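Local atomic coordinates of ABC transporter substrate-binding protein (Staphylococcus aureus subsp. aureus NCTC 8325, PDB entry 3UN6), a protein that probably captures a ligand, as yet unidentified, for import by an ABC transporter, and binds zinc in the crystal. Residues Y138-L152 with M177-V191. Residues are numbered along the deposited sequence; the frame is centred on the assembly and turned at random.
Sequences YHFGIPHRYSTHYLL and MPAALSEHRITGYSV. With PO4 (phosphate ion), chain F; PO4 (phosphate ion), chain E.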
ATOM      1  N   TYR A 138      15.065  18.265  -8.062  1.00 40.15           N
ATOM      2  CA  TYR A 138      14.987  16.844  -8.346  1.00 37.30           C
ATOM      3  C   TYR A 138      13.515  16.453  -8.512  1.00 34.65           C
ATOM      4  O   TYR A 138      12.651  16.928  -7.772  1.00 34.01           O
ATOM      5  CB  TYR A 138      15.652  16.047  -7.226  1.00 37.37           C
ATOM      6  CG  TYR A 138      17.101  16.457  -7.000  1.00 36.55           C
ATOM      7  CD1 TYR A 138      18.088  16.099  -7.900  1.00 32.73           C
ATOM      8  CD2 TYR A 138      17.469  17.205  -5.881  1.00 34.48           C
ATOM      9  CE1 TYR A 138      19.417  16.481  -7.702  1.00 36.14           C
ATOM     10  CE2 TYR A 138      18.793  17.586  -5.671  1.00 37.05           C
ATOM     11  CZ  TYR A 138      19.762  17.216  -6.581  1.00 38.20           C
ATOM     12  OH  TYR A 138      21.073  17.590  -6.371  1.00 42.11           O
ATOM     13  N   HIS A 139      13.228  15.594  -9.481  1.00 32.34           N
ATOM     14  CA  HIS A 139      11.853  15.190  -9.761  1.00 31.85           C
ATOM     15  C   HIS A 139      11.553  13.740  -9.408  1.00 30.55           C
ATOM     16  O   HIS A 139      12.172  12.800  -9.917  1.00 30.30           O
ATOM     17  CB  HIS A 139      11.517  15.504 -11.207  1.00 33.58           C
ATOM     18  CG  HIS A 139      11.585  16.967 -11.512  1.00 34.83           C
ATOM     19  ND1 HIS A 139      10.483  17.790 -11.455  1.00 35.57           N
ATOM     20  CD2 HIS A 139      12.637  17.766 -11.799  1.00 38.11           C
ATOM     21  CE1 HIS A 139      10.848  19.028 -11.730  1.00 38.90           C
ATOM     22  NE2 HIS A 139      12.150  19.040 -11.943  1.00 37.11           N
ATOM     23  N   PHE A 140      10.589  13.575  -8.513  1.00 28.58           N
ATOM     24  CA  PHE A 140      10.199  12.270  -8.034  1.00 26.81           C
ATOM     25  C   PHE A 140       8.786  11.844  -8.399  1.00 24.97           C
ATOM     26  O   PHE A 140       7.834  12.585  -8.203  1.00 24.44           O
ATOM     27  CB  PHE A 140      10.368  12.205  -6.507  1.00 26.66           C
ATOM     28  CG  PHE A 140      11.789  12.036  -6.070  1.00 27.30           C
ATOM     29  CD1 PHE A 140      12.367  10.776  -6.037  1.00 25.75           C
ATOM     30  CD2 PHE A 140      12.562  13.130  -5.714  1.00 28.24           C
ATOM     31  CE1 PHE A 140      13.688  10.612  -5.642  1.00 28.02           C
ATOM     32  CE2 PHE A 140      13.889  12.965  -5.332  1.00 27.67           C
ATOM     33  CZ  PHE A 140      14.445  11.715  -5.297  1.00 26.19           C
ATOM     34  N   GLY A 141       8.669  10.620  -8.918  1.00 24.19           N
ATOM     35  CA  GLY A 141       7.370  10.040  -9.209  1.00 23.59           C
ATOM     36  C   GLY A 141       6.826   9.479  -7.896  1.00 22.87           C
ATOM     37  O   GLY A 141       7.590   8.940  -7.086  1.00 21.73           O
ATOM     38  N   ILE A 142       5.535   9.689  -7.639  1.00 22.35           N
ATOM     39  CA  ILE A 142       4.851   9.106  -6.463  1.00 21.39           C
ATOM     40  C   ILE A 142       3.521   8.543  -6.969  1.00 22.00           C
ATOM     41  O   ILE A 142       3.022   8.970  -8.012  1.00 22.38           O
ATOM     42  CB  ILE A 142       4.640  10.129  -5.278  1.00 21.62           C
ATOM     43  CG1 ILE A 142       3.961  11.424  -5.779  1.00 23.57           C
ATOM     44  CG2 ILE A 142       5.976  10.443  -4.631  1.00 21.00           C
ATOM     45  CD1 ILE A 142       3.527  12.429  -4.691  1.00 22.76           C
ATOM     46  N   PRO A 143       2.949   7.562  -6.258  1.00 20.86           N
ATOM     47  CA  PRO A 143       1.689   6.983  -6.756  1.00 21.97           C
ATOM     48  C   PRO A 143       0.444   7.888  -6.632  1.00 21.40           C
ATOM     49  O   PRO A 143      -0.518   7.748  -7.393  1.00 22.61           O
ATOM     50  CB  PRO A 143       1.535   5.695  -5.929  1.00 22.65           C
ATOM     51  CG  PRO A 143       2.771   5.560  -5.130  1.00 22.54           C
ATOM     52  CD  PRO A 143       3.443   6.877  -5.062  1.00 22.14           C
ATOM     53  N   HIS A 144       0.475   8.797  -5.673  1.00 22.73           N
ATOM     54  CA  HIS A 144      -0.602   9.743  -5.423  1.00 23.11           C
ATOM     55  C   HIS A 144      -0.054  10.794  -4.455  1.00 24.10           C
ATOM     56  O   HIS A 144       0.853  10.504  -3.674  1.00 22.59           O
ATOM     57  CB  HIS A 144      -1.811   9.047  -4.765  1.00 22.83           C
ATOM     58  CG  HIS A 144      -3.087   9.818  -4.891  1.00 23.25           C
ATOM     59  ND1 HIS A 144      -3.424  10.855  -4.047  1.00 25.43           N
ATOM     60  CD2 HIS A 144      -4.095   9.722  -5.790  1.00 26.50           C
ATOM     61  CE1 HIS A 144      -4.590  11.359  -4.421  1.00 29.01           C
ATOM     62  NE2 HIS A 144      -5.019  10.687  -5.475  1.00 24.46           N
ATOM     63  N   ARG A 145      -0.575  12.011  -4.511  1.00 24.74           N
ATOM     64  CA  ARG A 145      -0.137  13.042  -3.548  1.00 26.81           C
ATOM     65  C   ARG A 145      -0.425  12.624  -2.078  1.00 25.58           C
ATOM     66  O   ARG A 145       0.302  12.998  -1.179  1.00 26.62           O
ATOM     67  CB  ARG A 145      -0.766  14.389  -3.857  1.00 28.39           C
ATOM     68  CG  ARG A 145      -2.277  14.427  -3.893  1.00 27.72           C
ATOM     69  CD  ARG A 145      -2.689  15.727  -4.553  1.00 30.18           C
ATOM     70  NE  ARG A 145      -4.125  15.895  -4.656  1.00 36.63           N
ATOM     71  CZ  ARG A 145      -4.898  15.316  -5.570  1.00 38.90           C
ATOM     72  NH1 ARG A 145      -4.398  14.455  -6.453  1.00 38.14           N
ATOM     73  NH2 ARG A 145      -6.193  15.579  -5.573  1.00 43.93           N
ATOM     74  N   TYR A 146      -1.493  11.869  -1.851  1.00 24.98           N
ATOM     75  CA  TYR A 146      -1.826  11.402  -0.504  1.00 25.40           C
ATOM     76  C   TYR A 146      -1.294  10.002  -0.382  1.00 25.07           C
ATOM     77  O   TYR A 146      -2.019   9.015  -0.585  1.00 26.37           O
ATOM     78  CB  TYR A 146      -3.338  11.482  -0.242  1.00 25.07           C
ATOM     79  CG  TYR A 146      -3.895  12.868  -0.555  1.00 28.90           C
ATOM     80  CD1 TYR A 146      -3.358  14.000   0.049  1.00 30.20           C
ATOM     81  CD2 TYR A 146      -4.974  13.038  -1.421  1.00 32.05           C
ATOM     82  CE1 TYR A 146      -3.854  15.272  -0.234  1.00 32.38           C
ATOM     83  CE2 TYR A 146      -5.467  14.306  -1.711  1.00 30.15           C
ATOM     84  CZ  TYR A 146      -4.904  15.414  -1.103  1.00 30.71           C
ATOM     85  OH  TYR A 146      -5.381  16.674  -1.376  1.00 37.39           O
ATOM     86  N   SER A 147      -0.010   9.910  -0.060  1.00 23.58           N
ATOM     87  CA  SER A 147       0.645   8.628   0.041  1.00 23.35           C
ATOM     88  C   SER A 147       1.782   8.670   1.025  1.00 22.05           C
ATOM     89  O   SER A 147       2.334   9.720   1.279  1.00 23.90           O
ATOM     90  CB  SER A 147       1.177   8.192  -1.325  1.00 24.01           C
ATOM     91  OG  SER A 147       2.231   9.034  -1.818  1.00 21.69           O
ATOM     92  N   THR A 148       2.092   7.516   1.595  1.00 21.05           N
ATOM     93  CA  THR A 148       3.241   7.344   2.480  1.00 20.97           C
ATOM     94  C   THR A 148       4.544   7.594   1.690  1.00 21.02           C
ATOM     95  O   THR A 148       5.557   7.965   2.244  1.00 22.28           O
ATOM     96  CB  THR A 148       3.209   5.933   3.081  1.00 21.20           C
ATOM     97  OG1 THR A 148       2.087   5.847   3.956  1.00 22.87           O
ATOM     98  CG2 THR A 148       4.513   5.565   3.880  1.00 21.93           C
ATOM     99  N   HIS A 149       4.481   7.391   0.384  1.00 20.59           N
ATOM    100  CA  HIS A 149       5.617   7.611  -0.514  1.00 22.43           C
ATOM    101  C   HIS A 149       6.030   9.064  -0.511  1.00 21.49           C
ATOM    102  O   HIS A 149       7.218   9.359  -0.399  1.00 21.96           O
ATOM    103  CB  HIS A 149       5.244   7.111  -1.907  1.00 22.24           C
ATOM    104  CG  HIS A 149       4.695   5.731  -1.876  1.00 24.21           C
ATOM    105  ND1 HIS A 149       3.338   5.476  -1.793  1.00 23.57           N
ATOM    106  CD2 HIS A 149       5.315   4.529  -1.789  1.00 22.19           C
ATOM    107  CE1 HIS A 149       3.151   4.172  -1.711  1.00 26.24           C
ATOM    108  NE2 HIS A 149       4.332   3.573  -1.711  1.00 21.78           N
ATOM    109  N   TYR A 150       5.060   9.979  -0.611  1.00 21.86           N
ATOM    110  CA  TYR A 150       5.341  11.414  -0.489  1.00 21.63           C
ATOM    111  C   TYR A 150       6.011  11.704   0.870  1.00 22.68           C
ATOM    112  O   TYR A 150       6.985  12.445   0.943  1.00 23.08           O
ATOM    113  CB  TYR A 150       4.050  12.239  -0.588  1.00 21.83           C
ATOM    114  CG  TYR A 150       4.208  13.706  -0.232  1.00 21.34           C
ATOM    115  CD1 TYR A 150       3.818  14.203   1.009  1.00 26.76           C
ATOM    116  CD2 TYR A 150       4.793  14.595  -1.136  1.00 27.16           C
ATOM    117  CE1 TYR A 150       3.976  15.558   1.319  1.00 28.31           C
ATOM    118  CE2 TYR A 150       4.944  15.913  -0.838  1.00 28.20           C
ATOM    119  CZ  TYR A 150       4.545  16.398   0.384  1.00 26.31           C
ATOM    120  OH  TYR A 150       4.725  17.730   0.629  1.00 29.41           O
ATOM    121  N   LEU A 151       5.475  11.124   1.931  1.00 22.17           N
ATOM    122  CA  LEU A 151       6.016  11.342   3.270  1.00 24.12           C
ATOM    123  C   LEU A 151       7.430  10.792   3.415  1.00 24.11           C
ATOM    124  O   LEU A 151       8.283  11.423   4.019  1.00 25.74           O
ATOM    125  CB  LEU A 151       5.101  10.712   4.339  1.00 24.48           C
ATOM    126  CG  LEU A 151       3.653  11.230   4.307  1.00 26.65           C
ATOM    127  CD1 LEU A 151       2.791  10.459   5.327  1.00 30.43           C
ATOM    128  CD2 LEU A 151       3.582  12.740   4.554  1.00 24.50           C
ATOM    129  N   LEU A 152       7.674   9.609   2.863  1.00 23.66           N
ATOM    130  CA  LEU A 152       9.000   8.994   2.926  1.00 23.23           C
ATOM    131  C   LEU A 152      10.025   9.875   2.231  1.00 22.86           C
ATOM    132  O   LEU A 152      11.129  10.116   2.753  1.00 22.89           O
ATOM    133  CB  LEU A 152       8.980   7.602   2.284  1.00 22.22           C
ATOM    134  CG  LEU A 152       8.368   6.449   3.081  1.00 24.70           C
ATOM    135  CD1 LEU A 152       8.074   5.249   2.173  1.00 23.22           C
ATOM    136  CD2 LEU A 152       9.296   6.060   4.235  1.00 22.06           C
HETATM  137  N   MSE A 177       6.284   4.011 -13.695  1.00 28.24           N
HETATM  138  CA  MSE A 177       7.504   4.585 -13.121  1.00 27.55           C
HETATM  139  C   MSE A 177       8.820   4.118 -13.742  1.00 29.05           C
HETATM  140  O   MSE A 177       9.692   4.946 -14.007  1.00 29.83           O
HETATM  141  CB  MSE A 177       7.490   4.436 -11.601  1.00 27.55           C
HETATM  142  CG  MSE A 177       6.400   5.321 -10.964  1.00 27.38           C
HETATM  143 SE   MSE A 177       6.295   5.016  -9.097  1.00 30.29          SE
HETATM  144  CE  MSE A 177       4.669   6.115  -8.680  1.00 23.29           C
ATOM    145  N   PRO A 178       8.970   2.808 -14.003  1.00 30.84           N
ATOM    146  CA  PRO A 178      10.230   2.350 -14.621  1.00 33.10           C
ATOM    147  C   PRO A 178      10.543   3.020 -15.954  1.00 34.52           C
ATOM    148  O   PRO A 178      11.674   3.426 -16.180  1.00 36.80           O
ATOM    149  CB  PRO A 178       9.998   0.850 -14.820  1.00 34.29           C
ATOM    150  CG  PRO A 178       9.085   0.485 -13.740  1.00 30.44           C
ATOM    151  CD  PRO A 178       8.140   1.670 -13.583  1.00 28.73           C
ATOM    152  N   ALA A 179       9.550   3.149 -16.821  1.00 35.46           N
ATOM    153  CA  ALA A 179       9.751   3.795 -18.113  1.00 36.34           C
ATOM    154  C   ALA A 179      10.063   5.277 -17.939  1.00 35.99           C
ATOM    155  O   ALA A 179      10.940   5.825 -18.632  1.00 37.31           O
ATOM    156  CB  ALA A 179       8.516   3.605 -18.999  1.00 37.89           C
ATOM    157  N   ALA A 180       9.344   5.933 -17.027  1.00 34.03           N
ATOM    158  CA  ALA A 180       9.568   7.358 -16.754  1.00 33.50           C
ATOM    159  C   ALA A 180      10.996   7.610 -16.253  1.00 34.21           C
ATOM    160  O   ALA A 180      11.610   8.638 -16.575  1.00 33.06           O
ATOM    161  CB  ALA A 180       8.552   7.889 -15.760  1.00 31.74           C
ATOM    162  N   LEU A 181      11.506   6.673 -15.459  1.00 34.95           N
ATOM    163  CA  LEU A 181      12.870   6.739 -14.921  1.00 37.35           C
ATOM    164  C   LEU A 181      13.904   6.497 -16.026  1.00 40.46           C
ATOM    165  O   LEU A 181      14.772   7.342 -16.248  1.00 42.20           O
ATOM    166  CB  LEU A 181      13.062   5.697 -13.795  1.00 36.21           C
ATOM    167  CG  LEU A 181      14.366   5.758 -13.008  1.00 35.30           C
ATOM    168  CD1 LEU A 181      14.508   7.135 -12.371  1.00 33.63           C
ATOM    169  CD2 LEU A 181      14.430   4.666 -11.954  1.00 37.63           C
ATOM    170  N   SER A 182      13.794   5.362 -16.729  1.00 43.27           N
ATOM    171  CA  SER A 182      14.731   5.015 -17.821  1.00 46.55           C
ATOM    172  C   SER A 182      14.830   6.085 -18.887  1.00 47.91           C
ATOM    173  O   SER A 182      15.884   6.257 -19.488  1.00 49.40           O
ATOM    174  CB  SER A 182      14.345   3.697 -18.512  1.00 47.46           C
ATOM    175  OG  SER A 182      14.616   2.566 -17.691  1.00 52.54           O
ATOM    176  N   GLU A 183      13.731   6.788 -19.140  1.00 48.44           N
ATOM    177  CA  GLU A 183      13.717   7.837 -20.163  1.00 49.38           C
ATOM    178  C   GLU A 183      13.933   9.239 -19.574  1.00 48.56           C
ATOM    179  O   GLU A 183      13.644  10.248 -20.223  1.00 47.90           O
ATOM    180  CB  GLU A 183      12.422   7.760 -20.975  1.00 50.61           C
ATOM    181  CG  GLU A 183      12.235   6.384 -21.638  1.00 53.51           C
ATOM    182  CD  GLU A 183      10.954   6.275 -22.462  1.00 57.69           C
ATOM    183  OE1 GLU A 183      10.776   7.081 -23.406  1.00 61.96           O
ATOM    184  OE2 GLU A 183      10.144   5.355 -22.189  1.00 54.82           O
ATOM    185  N   HIS A 184      14.448   9.277 -18.340  1.00 46.72           N
ATOM    186  CA  HIS A 184      14.823  10.518 -17.641  1.00 45.48           C
ATOM    187  C   HIS A 184      13.784  11.608 -17.512  1.00 42.90           C
ATOM    188  O   HIS A 184      14.114  12.782 -17.601  1.00 43.06           O
ATOM    189  CB  HIS A 184      16.075  11.104 -18.284  1.00 46.70           C
ATOM    190  CG  HIS A 184      17.319  10.354 -17.944  1.00 51.17           C
ATOM    191  ND1 HIS A 184      17.650   9.154 -18.535  1.00 58.02           N
ATOM    192  CD2 HIS A 184      18.315  10.631 -17.072  1.00 54.21           C
ATOM    193  CE1 HIS A 184      18.793   8.720 -18.036  1.00 58.32           C
ATOM    194  NE2 HIS A 184      19.220   9.600 -17.149  1.00 57.81           N
ATOM    195  N   ARG A 185      12.537  11.233 -17.297  1.00 39.49           N
ATOM    196  CA  ARG A 185      11.490  12.227 -17.078  1.00 37.72           C
ATOM    197  C   ARG A 185      11.468  12.524 -15.579  1.00 35.54           C
ATOM    198  O   ARG A 185      10.931  13.534 -15.150  1.00 36.69           O
ATOM    199  CB  ARG A 185      10.142  11.708 -17.541  1.00 38.35           C
ATOM    200  CG  ARG A 185      10.159  11.158 -18.956  1.00 41.92           C
ATOM    201  CD  ARG A 185       8.850  10.452 -19.314  1.00 45.96           C
ATOM    202  NE  ARG A 185       8.997   9.690 -20.557  1.00 49.59           N
ATOM    203  CZ  ARG A 185       8.590  10.084 -21.759  1.00 52.77           C
ATOM    204  NH1 ARG A 185       7.947  11.230 -21.926  1.00 55.18           N
ATOM    205  NH2 ARG A 185       8.804   9.301 -22.806  1.00 56.37           N
ATOM    206  N   ILE A 186      12.056  11.624 -14.794  1.00 32.11           N
ATOM    207  CA  ILE A 186      12.173  11.785 -13.348  1.00 31.09           C
ATOM    208  C   ILE A 186      13.563  11.351 -12.923  1.00 29.98           C
ATOM    209  O   ILE A 186      14.239  10.662 -13.672  1.00 30.78           O
ATOM    210  CB  ILE A 186      11.073  10.998 -12.553  1.00 28.28           C
ATOM    211  CG1 ILE A 186      11.022   9.532 -12.968  1.00 27.67           C
ATOM    212  CG2 ILE A 186       9.689  11.628 -12.765  1.00 30.70           C
ATOM    213  CD1 ILE A 186       9.865   8.748 -12.295  1.00 26.16           C
ATOM    214  N   THR A 187      13.983  11.820 -11.748  1.00 28.26           N
ATOM    215  CA  THR A 187      15.283  11.517 -11.134  1.00 29.19           C
ATOM    216  C   THR A 187      15.127  10.218 -10.355  1.00 27.58           C
ATOM    217  O   THR A 187      16.067   9.441 -10.193  1.00 27.02           O
ATOM    218  CB  THR A 187      15.656  12.569 -10.045  1.00 29.80           C
ATOM    219  OG1 THR A 187      15.467  13.900 -10.534  1.00 32.78           O
ATOM    220  CG2 THR A 187      17.096  12.384  -9.545  1.00 32.60           C
ATOM    221  N   GLY A 188      13.932  10.005  -9.836  1.00 26.76           N
ATOM    222  CA  GLY A 188      13.656   8.793  -9.071  1.00 25.79           C
ATOM    223  C   GLY A 188      12.198   8.680  -8.722  1.00 25.21           C
ATOM    224  O   GLY A 188      11.365   9.462  -9.195  1.00 26.46           O
ATOM    225  N   TYR A 189      11.877   7.689  -7.898  1.00 23.40           N
ATOM    226  CA  TYR A 189      10.521   7.488  -7.488  1.00 23.20           C
ATOM    227  C   TYR A 189      10.446   6.676  -6.216  1.00 22.61           C
ATOM    228  O   TYR A 189      11.452   6.098  -5.761  1.00 23.46           O
ATOM    229  CB  TYR A 189       9.686   6.846  -8.609  1.00 23.15           C
ATOM    230  CG  TYR A 189      10.113   5.454  -9.116  1.00 22.42           C
ATOM    231  CD1 TYR A 189       9.728   4.287  -8.445  1.00 23.09           C
ATOM    232  CD2 TYR A 189      10.804   5.319 -10.310  1.00 24.54           C
ATOM    233  CE1 TYR A 189      10.083   3.034  -8.922  1.00 19.56           C
ATOM    234  CE2 TYR A 189      11.161   4.080 -10.801  1.00 27.97           C
ATOM    235  CZ  TYR A 189      10.799   2.937 -10.100  1.00 26.41           C
ATOM    236  OH  TYR A 189      11.144   1.718 -10.611  1.00 27.67           O
ATOM    237  N   SER A 190       9.270   6.703  -5.607  1.00 21.73           N
ATOM    238  CA  SER A 190       9.004   5.919  -4.434  1.00 21.03           C
ATOM    239  C   SER A 190       7.681   5.178  -4.665  1.00 21.69           C
ATOM    240  O   SER A 190       6.709   5.778  -5.090  1.00 21.58           O
ATOM    241  CB  SER A 190       8.939   6.810  -3.213  1.00 22.09           C
ATOM    242  OG  SER A 190       8.756   6.025  -2.069  1.00 20.81           O
ATOM    243  N   VAL A 191       7.644   3.880  -4.359  1.00 21.46           N
ATOM    244  CA  VAL A 191       6.481   3.067  -4.651  1.00 19.52           C
ATOM    245  C   VAL A 191       6.578   1.743  -3.921  1.00 19.95           C
ATOM    246  O   VAL A 191       7.617   1.435  -3.326  1.00 18.26           O
ATOM    247  CB  VAL A 191       6.414   2.794  -6.159  1.00 20.74           C
ATOM    248  CG1 VAL A 191       7.628   1.916  -6.583  1.00 19.08           C
ATOM    249  CG2 VAL A 191       5.083   2.151  -6.551  1.00 21.44           C
TER
HETATM  250  P   PO4 F 329      -7.109  12.458  -7.720  0.50 41.30           P
HETATM  251  O1  PO4 F 329      -5.680  12.564  -8.188  0.50 37.29           O
HETATM  252  O2  PO4 F 329      -7.251  11.381  -6.677  0.50 33.59           O
HETATM  253  O3  PO4 F 329      -7.533  13.757  -7.080  0.50 42.52           O
HETATM  254  O4  PO4 F 329      -7.980  12.185  -8.918  0.50 40.29           O
HETATM  255  P   PO4 E 328      -7.794  18.179  -3.159  0.50 37.71           P
HETATM  256  O1  PO4 E 328      -7.902  18.847  -4.505  0.50 39.28           O
HETATM  257  O2  PO4 E 328      -6.788  17.058  -3.235  0.50 38.68           O
HETATM  258  O3  PO4 E 328      -7.328  19.195  -2.139  0.50 38.88           O
HETATM  259  O4  PO4 E 328      -9.116  17.601  -2.728  0.50 36.77           O
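His-149 reaches from the first turn of its helix to Ser-190 and Val-191, and shows how a helix can be fitted to the end of a parallel strand pair. Its CB rests 3.7 Å from OG of Ser-190. With CG anti to the carbonyl carbon (chi1 -50°), the imidazole swings from Ser-190 toward Val-191. CG lies near Ser-190 O, while CD2 comes 3.4 Å from Val-191 CA. One ring face carries Pro-143 CG, offset toward the rim, and Ser-190 OG sits at the edge. At the tip, NE2 lies 3.6 Å from Val-191 C and hydrogen-bonds Asn-118 OD1; the side chain also touches Cys-220, a zinc ligand.

Strands 138-142 and 188-191 pair in parallel: Gly-141 N donates to Gly-188 O (2.9 Å), and Ser-190 N to Gly-141 O (3.2 Å). Just before this regular pairing, Thr-187 N gives to His-139 O (2.8 Å), which also takes a weak bond from Gly-188 N, and Thr-187 OG1 accepts from His-139 N (3.0 Å, 157°). Ser-190 OG bonds Val-119 O of the adjoining strand. Backbone bonds, with one to the Thr-187 side chain, thus join the strands, while His-149 packs the helix start against the strand end. An amide oxygen can only accept, so NE2 must be the donor, and the ring's rotation is probably fixed beside the zinc site.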